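Local coordinates for mannitol dehydrogenase (Pseudomonas fluorescens, PDB 1LJ8), which probably catalyses, as a mannitol 2-dehydrogenase, the NAD-dependent interconversion of mannitol and fructose, and is seen here with NAD bound, at residues L173-R177 against E213-I218; Y315-T321 against A368-V374. The contacts are given in a common frame with arbitrary orientation. Numbering follows the deposited sequence.

Contact 1: L173-R177 against E213-I218; sequences LTQRR and ELHDWI
Helices 165-178 and 212-221 of the Rossmann domain cross almost at right angles, a helix-helix contact at the domain's periphery, away from the NAD site. The axes of segments 173-177 and 213-218 pass 11.7 Å apart at 80°. Glu-213 takes a two-pronged salt bridge from Arg-177: NH1 of Arg-177 to OE1 of Glu-213 at 2.8 Å, NH2 to OE2 at 3.0 Å. Leu-214 CA lies 7.7 Å from Thr-174 CA, its CD1 3.9 Å from Thr-174 OG1, a hydroxyl bonded to Cys-170 O. Over Trp-217 (chi1 t, chi2 88°) Arg-177 (chi1 m, chi2 t, chi3 p) lies flat, planes 14° apart, CZ 3.7 Å from the five-membered-ring centroid and CD, a CH-pi contact, 3.4 Å from the six-membered one. Leu-173 CD2 meets the ring edge at Trp-217 CZ3, 4.1 Å. Ile-218 and Leu-173, long aliphatics, join at the buried end, CD1 to CD1 4.0 Å. Arginine suits its place: a flat cation pairs with carboxylate in its plane and stacks on indole, so both attractions reinforce each other.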
loop_
_atom_site.group_PDB
_atom_site.type_symbol
_atom_site.label_atom_id
_atom_site.label_comp_id
_atom_site.label_asym_id
_atom_site.label_seq_id
_atom_site.Cartn_x
_atom_site.Cartn_y
_atom_site.Cartn_z
ATOM N N LEU A 173 -15.228 -17.129 9.046
ATOM C CA LEU A 173 -16.656 -16.799 8.950
ATOM C C LEU A 173 -17.496 -18.055 9.131
ATOM O O LEU A 173 -18.527 -18.007 9.778
ATOM C CB LEU A 173 -16.959 -16.117 7.620
ATOM C CG LEU A 173 -16.381 -14.666 7.555
ATOM C CD1 LEU A 173 -16.500 -14.139 6.127
ATOM C CD2 LEU A 173 -17.151 -13.723 8.493
ATOM N N THR A 174 -17.039 -19.168 8.576
ATOM C CA THR A 174 -17.769 -20.432 8.736
ATOM C C THR A 174 -17.872 -20.811 10.220
ATOM O O THR A 174 -18.958 -21.175 10.718
ATOM C CB THR A 174 -17.064 -21.533 7.948
ATOM O OG1 THR A 174 -17.125 -21.202 6.553
ATOM C CG2 THR A 174 -17.735 -22.902 8.198
ATOM N N GLN A 175 -16.751 -20.701 10.934
ATOM C CA GLN A 175 -16.711 -21.003 12.373
ATOM C C GLN A 175 -17.616 -20.047 13.165
ATOM O O GLN A 175 -18.344 -20.488 14.086
ATOM C CB GLN A 175 -15.259 -20.919 12.875
ATOM C CG GLN A 175 -15.046 -21.404 14.324
ATOM C CD GLN A 175 -13.580 -21.638 14.632
ATOM O OE1 GLN A 175 -12.917 -22.429 13.954
ATOM N NE2 GLN A 175 -13.062 -20.970 15.666
ATOM N N ARG A 176 -17.578 -18.744 12.846
ATOM C CA ARG A 176 -18.454 -17.799 13.536
ATOM C C ARG A 176 -19.927 -18.188 13.335
ATOM O O ARG A 176 -20.710 -18.212 14.305
ATOM C CB ARG A 176 -18.248 -16.331 13.058
ATOM C CG ARG A 176 -16.862 -15.772 13.438
ATOM C CD ARG A 176 -16.595 -14.413 12.751
ATOM N NE ARG A 176 -17.193 -13.280 13.471
ATOM C CZ ARG A 176 -16.558 -12.516 14.354
ATOM N NH1 ARG A 176 -15.277 -12.725 14.646
ATOM N NH2 ARG A 176 -17.217 -11.569 14.996
ATOM N N ARG A 177 -20.290 -18.494 12.095
ATOM C CA ARG A 177 -21.675 -18.887 11.787
ATOM C C ARG A 177 -22.136 -20.097 12.603
ATOM O O ARG A 177 -23.259 -20.123 13.118
ATOM C CB ARG A 177 -21.823 -19.237 10.326
ATOM C CG ARG A 177 -21.582 -18.112 9.401
ATOM C CD ARG A 177 -21.880 -18.595 8.004
ATOM N NE ARG A 177 -23.287 -18.983 7.852
ATOM C CZ ARG A 177 -23.758 -19.648 6.804
ATOM N NH1 ARG A 177 -22.932 -20.027 5.823
ATOM N NH2 ARG A 177 -25.071 -19.871 6.694
ATOM N N GLU A 213 -23.893 -21.346 -0.994
ATOM C CA GLU A 213 -24.418 -20.990 0.308
ATOM C C GLU A 213 -23.483 -20.055 1.120
ATOM O O GLU A 213 -23.947 -19.043 1.678
ATOM C CB GLU A 213 -24.736 -22.256 1.093
ATOM C CG GLU A 213 -25.749 -22.049 2.203
ATOM C CD GLU A 213 -25.192 -21.218 3.341
ATOM O OE1 GLU A 213 -23.993 -21.405 3.691
ATOM O OE2 GLU A 213 -25.964 -20.391 3.898
ATOM N N LEU A 214 -22.198 -20.388 1.193
ATOM C CA LEU A 214 -21.250 -19.541 1.936
ATOM C C LEU A 214 -21.166 -18.186 1.222
ATOM O O LEU A 214 -21.208 -17.134 1.879
ATOM C CB LEU A 214 -19.863 -20.172 1.998
ATOM C CG LEU A 214 -18.847 -19.244 2.704
ATOM C CD1 LEU A 214 -19.246 -19.010 4.155
ATOM C CD2 LEU A 214 -17.456 -19.859 2.613
ATOM N N HIS A 215 -21.104 -18.227 -0.110
ATOM C CA HIS A 215 -21.063 -17.018 -0.944
ATOM C C HIS A 215 -22.273 -16.128 -0.645
ATOM O O HIS A 215 -22.155 -14.896 -0.420
ATOM C CB HIS A 215 -21.065 -17.396 -2.445
ATOM C CG HIS A 215 -21.438 -16.267 -3.359
ATOM N ND1 HIS A 215 -22.738 -15.840 -3.518
ATOM C CD2 HIS A 215 -20.675 -15.439 -4.118
ATOM C CE1 HIS A 215 -22.762 -14.796 -4.333
ATOM N NE2 HIS A 215 -21.521 -14.532 -4.707
ATOM N N ASP A 216 -23.450 -16.744 -0.621
ATOM C CA ASP A 216 -24.656 -15.960 -0.391
ATOM C C ASP A 216 -24.713 -15.363 1.005
ATOM O O ASP A 216 -25.150 -14.209 1.192
ATOM C CB ASP A 216 -25.901 -16.833 -0.631
ATOM C CG ASP A 216 -26.112 -17.172 -2.103
ATOM O OD1 ASP A 216 -25.279 -16.817 -2.973
ATOM O OD2 ASP A 216 -27.136 -17.812 -2.407
ATOM N N TRP A 217 -24.262 -16.134 1.983
ATOM C CA TRP A 217 -24.290 -15.654 3.337
ATOM C C TRP A 217 -23.313 -14.478 3.485
ATOM O O TRP A 217 -23.619 -13.490 4.175
ATOM C CB TRP A 217 -23.887 -16.745 4.323
ATOM C CG TRP A 217 -24.017 -16.304 5.751
ATOM C CD1 TRP A 217 -25.124 -16.387 6.555
ATOM C CD2 TRP A 217 -22.981 -15.748 6.553
ATOM N NE1 TRP A 217 -24.830 -15.920 7.813
ATOM C CE2 TRP A 217 -23.518 -15.522 7.837
ATOM C CE3 TRP A 217 -21.637 -15.425 6.311
ATOM C CZ2 TRP A 217 -22.753 -14.978 8.891
ATOM C CZ3 TRP A 217 -20.880 -14.889 7.365
ATOM C CH2 TRP A 217 -21.440 -14.673 8.627
ATOM N N ILE A 218 -22.147 -14.585 2.857
ATOM C CA ILE A 218 -21.159 -13.509 2.974
ATOM C C ILE A 218 -21.687 -12.238 2.305
ATOM O O ILE A 218 -21.587 -11.129 2.855
ATOM C CB ILE A 218 -19.804 -13.944 2.347
ATOM C CG1 ILE A 218 -19.165 -14.999 3.262
ATOM C CG2 ILE A 218 -18.833 -12.693 2.152
ATOM C CD1 ILE A 218 -17.881 -15.573 2.695
#

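Contact 2: Y315-T321 against A368-V374; sequences YRFVHET and ADQLERV. With NAD (nicotinamide-adenine-dinucleotide), chain B.
Segments 315-321 and 368-374 meet where each passes from loop into a helix, at 318 and 371; Phe-317, Asp-369 and Gln-370 are extended, Ala-368 left-handed. Phe-317 and Gln-370, both N-cap residues, form a single antiparallel bridge as a non-hydrogen-bonded pair, CA atoms 4.6 Å apart, flanked by Leu-371 N to Arg-316 O (2.8 Å) and Val-318 N to Asp-369 O (2.9 Å). The largest bump is Leu-371 (chi1 m, chi2 t), which fills a hollow lined by Tyr-315 CB, 3.9 Å from its CD1, Thr-321 CG2, 4.0 Å from its CD1, and Val-318 CG2, 3.7 Å from its CD2. Short, branched Val-318 wedges that same CG2 against Val-374 CG2 (3.8 Å). The small methyl of Ala-368 lies against Phe-317, CB to CD2 3.8 Å. One water fills the gap between Arg-316 O and Glu-372 N, another that between His-319 and Asp-369 N. Glu-320 OE1 accepts from Arg-316 N (2.7 Å) and Phe-317 N (3.1 Å), half of a capping box that apolar Phe-317 cannot return. Asp-369 holds Arg-373 in a salt bridge, OD1 to NE and OD2 to NH2 both 2.8 Å. Arg-373 NH1 lies 3.2 Å from N7N of NAD, a close approach of two donors, with O7N over one guanidinium face. The start of helix 371-375 thus brings Arg-373 to the nicotinamide amide from the C-terminal domain, with the start of helix 318-322 packed behind it.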
loop_
_atom_site.group_PDB
_atom_site.type_symbol
_atom_site.label_atom_id
_atom_site.label_comp_id
_atom_site.label_asym_id
_atom_site.label_seq_id
_atom_site.Cartn_x
_atom_site.Cartn_y
_atom_site.Cartn_z
ATOM N N TYR A 315 19.327 8.185 -8.425
ATOM C CA TYR A 315 18.761 8.728 -7.178
ATOM C C TYR A 315 18.288 7.551 -6.346
ATOM O O TYR A 315 18.035 6.449 -6.892
ATOM C CB TYR A 315 17.572 9.645 -7.458
ATOM C CG TYR A 315 17.910 10.871 -8.266
ATOM C CD1 TYR A 315 17.060 11.325 -9.272
ATOM C CD2 TYR A 315 19.059 11.612 -7.992
ATOM C CE1 TYR A 315 17.345 12.489 -9.990
ATOM C CE2 TYR A 315 19.361 12.780 -8.703
ATOM C CZ TYR A 315 18.506 13.205 -9.701
ATOM O OH TYR A 315 18.857 14.315 -10.445
ATOM N N ARG A 316 18.189 7.756 -5.028
ATOM C CA ARG A 316 17.719 6.662 -4.159
ATOM C C ARG A 316 16.586 7.082 -3.220
ATOM O O ARG A 316 15.992 6.234 -2.546
ATOM C CB ARG A 316 18.903 6.058 -3.365
ATOM C CG ARG A 316 19.828 5.148 -4.229
ATOM C CD ARG A 316 19.103 3.950 -4.829
ATOM N NE ARG A 316 19.950 3.019 -5.618
ATOM C CZ ARG A 316 20.191 3.108 -6.931
ATOM N NH1 ARG A 316 19.666 4.095 -7.648
ATOM N NH2 ARG A 316 20.915 2.168 -7.536
ATOM N N PHE A 317 16.284 8.379 -3.151
ATOM C CA PHE A 317 15.176 8.866 -2.306
ATOM C C PHE A 317 14.233 9.723 -3.097
ATOM O O PHE A 317 14.646 10.373 -4.072
ATOM C CB PHE A 317 15.695 9.701 -1.132
ATOM C CG PHE A 317 16.561 8.910 -0.231
ATOM C CD1 PHE A 317 17.946 8.848 -0.454
ATOM C CD2 PHE A 317 15.998 8.158 0.794
ATOM C CE1 PHE A 317 18.760 8.048 0.339
ATOM C CE2 PHE A 317 16.798 7.351 1.593
ATOM C CZ PHE A 317 18.183 7.294 1.369
ATOM N N VAL A 318 12.976 9.737 -2.677
ATOM C CA VAL A 318 11.971 10.534 -3.362
ATOM C C VAL A 318 12.324 12.030 -3.363
ATOM O O VAL A 318 12.163 12.695 -4.393
ATOM C CB VAL A 318 10.567 10.331 -2.712
ATOM C CG1 VAL A 318 9.536 11.241 -3.367
ATOM C CG2 VAL A 318 10.154 8.841 -2.901
ATOM N N HIS A 319 12.834 12.556 -2.251
ATOM C CA HIS A 319 13.147 13.989 -2.234
ATOM C C HIS A 319 14.244 14.371 -3.204
ATOM O O HIS A 319 14.287 15.523 -3.640
ATOM C CB HIS A 319 13.516 14.494 -0.825
ATOM C CG HIS A 319 14.771 13.898 -0.262
ATOM N ND1 HIS A 319 14.791 12.703 0.433
ATOM C CD2 HIS A 319 16.039 14.376 -0.223
ATOM C CE1 HIS A 319 16.015 12.472 0.878
ATOM N NE2 HIS A 319 16.790 13.475 0.497
ATOM N N GLU A 320 15.113 13.421 -3.549
ATOM C CA GLU A 320 16.198 13.693 -4.515
ATOM C C GLU A 320 15.604 13.952 -5.881
ATOM O O GLU A 320 16.079 14.834 -6.594
ATOM C CB GLU A 320 17.152 12.531 -4.617
ATOM C CG GLU A 320 17.966 12.425 -3.339
ATOM C CD GLU A 320 18.862 11.249 -3.307
ATOM O OE1 GLU A 320 18.637 10.261 -4.030
ATOM O OE2 GLU A 320 19.817 11.293 -2.503
ATOM N N THR A 321 14.582 13.182 -6.261
ATOM C CA THR A 321 13.950 13.444 -7.552
ATOM C C THR A 321 13.271 14.808 -7.516
ATOM O O THR A 321 13.232 15.507 -8.525
ATOM C CB THR A 321 12.871 12.385 -7.950
ATOM O OG1 THR A 321 11.704 12.503 -7.093
ATOM C CG2 THR A 321 13.482 10.975 -7.907
ATOM N N ALA A 368 13.118 10.979 3.963
ATOM C CA ALA A 368 13.983 10.014 3.310
ATOM C C ALA A 368 13.261 8.712 2.879
ATOM O O ALA A 368 13.630 7.587 3.240
ATOM C CB ALA A 368 15.208 9.700 4.226
ATOM N N ASP A 369 12.239 8.890 2.056
ATOM C CA ASP A 369 11.477 7.761 1.539
ATOM C C ASP A 369 12.244 7.133 0.383
ATOM O O ASP A 369 12.692 7.807 -0.551
ATOM C CB ASP A 369 10.087 8.252 1.104
ATOM C CG ASP A 369 9.167 7.098 0.727
ATOM O OD1 ASP A 369 9.501 5.979 1.142
ATOM O OD2 ASP A 369 8.146 7.328 0.033
ATOM N N GLN A 370 12.412 5.834 0.447
ATOM C CA GLN A 370 13.249 5.129 -0.510
ATOM C C GLN A 370 12.690 4.807 -1.876
ATOM O O GLN A 370 11.615 4.237 -1.967
ATOM C CB GLN A 370 13.714 3.802 0.103
ATOM C CG GLN A 370 14.285 3.951 1.511
ATOM C CD GLN A 370 13.233 3.699 2.603
ATOM O OE1 GLN A 370 12.044 3.524 2.330
ATOM N NE2 GLN A 370 13.699 3.675 3.865
ATOM N N LEU A 371 13.420 5.156 -2.940
ATOM C CA LEU A 371 12.961 4.777 -4.247
ATOM C C LEU A 371 12.893 3.244 -4.332
ATOM O O LEU A 371 12.053 2.707 -5.059
ATOM C CB LEU A 371 13.860 5.353 -5.387
ATOM C CG LEU A 371 13.809 6.890 -5.504
ATOM C CD1 LEU A 371 14.563 7.283 -6.800
ATOM C CD2 LEU A 371 12.324 7.409 -5.515
ATOM N N GLU A 372 13.716 2.515 -3.577
ATOM C CA GLU A 372 13.594 1.058 -3.637
ATOM C C GLU A 372 12.196 0.595 -3.158
ATOM O O GLU A 372 11.650 -0.388 -3.671
ATOM C CB GLU A 372 14.652 0.382 -2.781
ATOM C CG GLU A 372 14.633 -1.125 -3.024
ATOM C CD GLU A 372 15.883 -1.855 -2.535
ATOM O OE1 GLU A 372 17.005 -1.312 -2.649
ATOM O OE2 GLU A 372 15.730 -2.996 -2.061
ATOM N N ARG A 373 11.642 1.323 -2.180
ATOM C CA ARG A 373 10.302 1.014 -1.687
ATOM C C ARG A 373 9.296 1.393 -2.764
ATOM O O ARG A 373 8.436 0.610 -3.128
ATOM C CB ARG A 373 9.976 1.835 -0.419
ATOM C CG ARG A 373 8.611 1.503 0.183
ATOM C CD ARG A 373 8.229 2.484 1.315
ATOM N NE ARG A 373 7.826 3.762 0.743
ATOM C CZ ARG A 373 6.640 3.965 0.170
ATOM N NH1 ARG A 373 5.727 2.978 0.079
ATOM N NH2 ARG A 373 6.351 5.176 -0.296
ATOM N N VAL A 374 9.389 2.626 -3.243
ATOM C CA VAL A 374 8.432 3.079 -4.266
ATOM C C VAL A 374 8.481 2.234 -5.555
ATOM O O VAL A 374 7.441 1.989 -6.219
ATOM C CB VAL A 374 8.651 4.597 -4.568
ATOM C CG1 VAL A 374 7.561 5.083 -5.611
ATOM C CG2 VAL A 374 8.447 5.413 -3.249
HETATM P PA NAD B . 5.487 -3.481 4.259
HETATM O O1A NAD B . 6.392 -4.064 3.302
HETATM O O2A NAD B . 5.943 -2.820 5.515
HETATM O O5B NAD B . 4.427 -4.570 4.749
HETATM C C5B NAD B . 3.646 -5.314 3.763
HETATM C C4B NAD B . 2.908 -6.308 4.682
HETATM O O4B NAD B . 2.016 -7.113 3.805
HETATM C C3B NAD B . 3.796 -7.417 5.351
HETATM O O3B NAD B . 3.207 -7.680 6.638
HETATM C C2B NAD B . 3.679 -8.594 4.372
HETATM O O2B NAD B . 3.969 -9.850 4.971
HETATM C C1B NAD B . 2.211 -8.509 3.999
HETATM N N9A NAD B . 1.845 -9.165 2.785
HETATM C C8A NAD B . 2.399 -9.124 1.521
HETATM N N7A NAD B . 1.731 -9.851 0.655
HETATM C C5A NAD B . 0.691 -10.390 1.398
HETATM C C6A NAD B . -0.346 -11.234 0.984
HETATM N N6A NAD B . -0.542 -11.681 -0.257
HETATM N N1A NAD B . -1.261 -11.650 1.941
HETATM C C2A NAD B . -1.162 -11.237 3.269
HETATM N N3A NAD B . -0.153 -10.382 3.698
HETATM C C4A NAD B . 0.753 -9.992 2.708
HETATM O O3 NAD B . 4.584 -2.474 3.428
HETATM P PN NAD B . 3.774 -1.158 3.870
HETATM O O1N NAD B . 4.623 0.018 3.655
HETATM O O2N NAD B . 3.263 -1.396 5.223
HETATM O O5D NAD B . 2.634 -1.083 2.783
HETATM C C5D NAD B . 1.652 -2.111 2.795
HETATM C C4D NAD B . 0.539 -1.606 1.985
HETATM O O4D NAD B . -0.192 -0.523 2.597
HETATM C C3D NAD B . 0.839 -1.129 0.518
HETATM O O3D NAD B . 1.039 -2.218 -0.376
HETATM C C2D NAD B . -0.324 -0.208 0.207
HETATM O O2D NAD B . -1.420 -0.924 -0.346
HETATM C C1D NAD B . -0.663 0.412 1.586
HETATM N N1N NAD B . -0.099 1.757 1.806
HETATM C C2N NAD B . 1.254 2.032 2.078
HETATM C C3N NAD B . 1.637 3.346 2.165
HETATM C C7N NAD B . 3.122 3.664 2.426
HETATM O O7N NAD B . 3.474 4.846 2.295
HETATM N N7N NAD B . 3.990 2.712 2.695
HETATM C C4N NAD B . 0.667 4.443 1.960
HETATM C C5N NAD B . -0.701 4.107 1.722
HETATM C C6N NAD B . -1.116 2.748 1.637
HETATM O O HOH W 1 16.266 3.459 -2.513
HETATM O O HOH W 2 12.372 11.253 0.352
#

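How the contacts relate
Along the chain the two contacts follow in series, neither nesting nor crossing. Contact 1 closes first, within the Rossmann domain: the chain leaves helix 165-178, adds edge strand 185-188 to the seven-stranded sheet, runs through helix 195-210 and returns on helix 212-221. After the remaining strands and long helix 289-313, contact 2 closes a second loop, this one without strands, in which helices 325-339 and 351-362 lie between its segments. Their centres are 44 Å apart and their nearest atoms about 29 Å, on opposite sides of the chain's centre. Contact 1 joins peripheral helices away from the NAD site, whereas contact 2 borders NAD, to which the Rossmann domain also contributes Asp-69 and Glu-133.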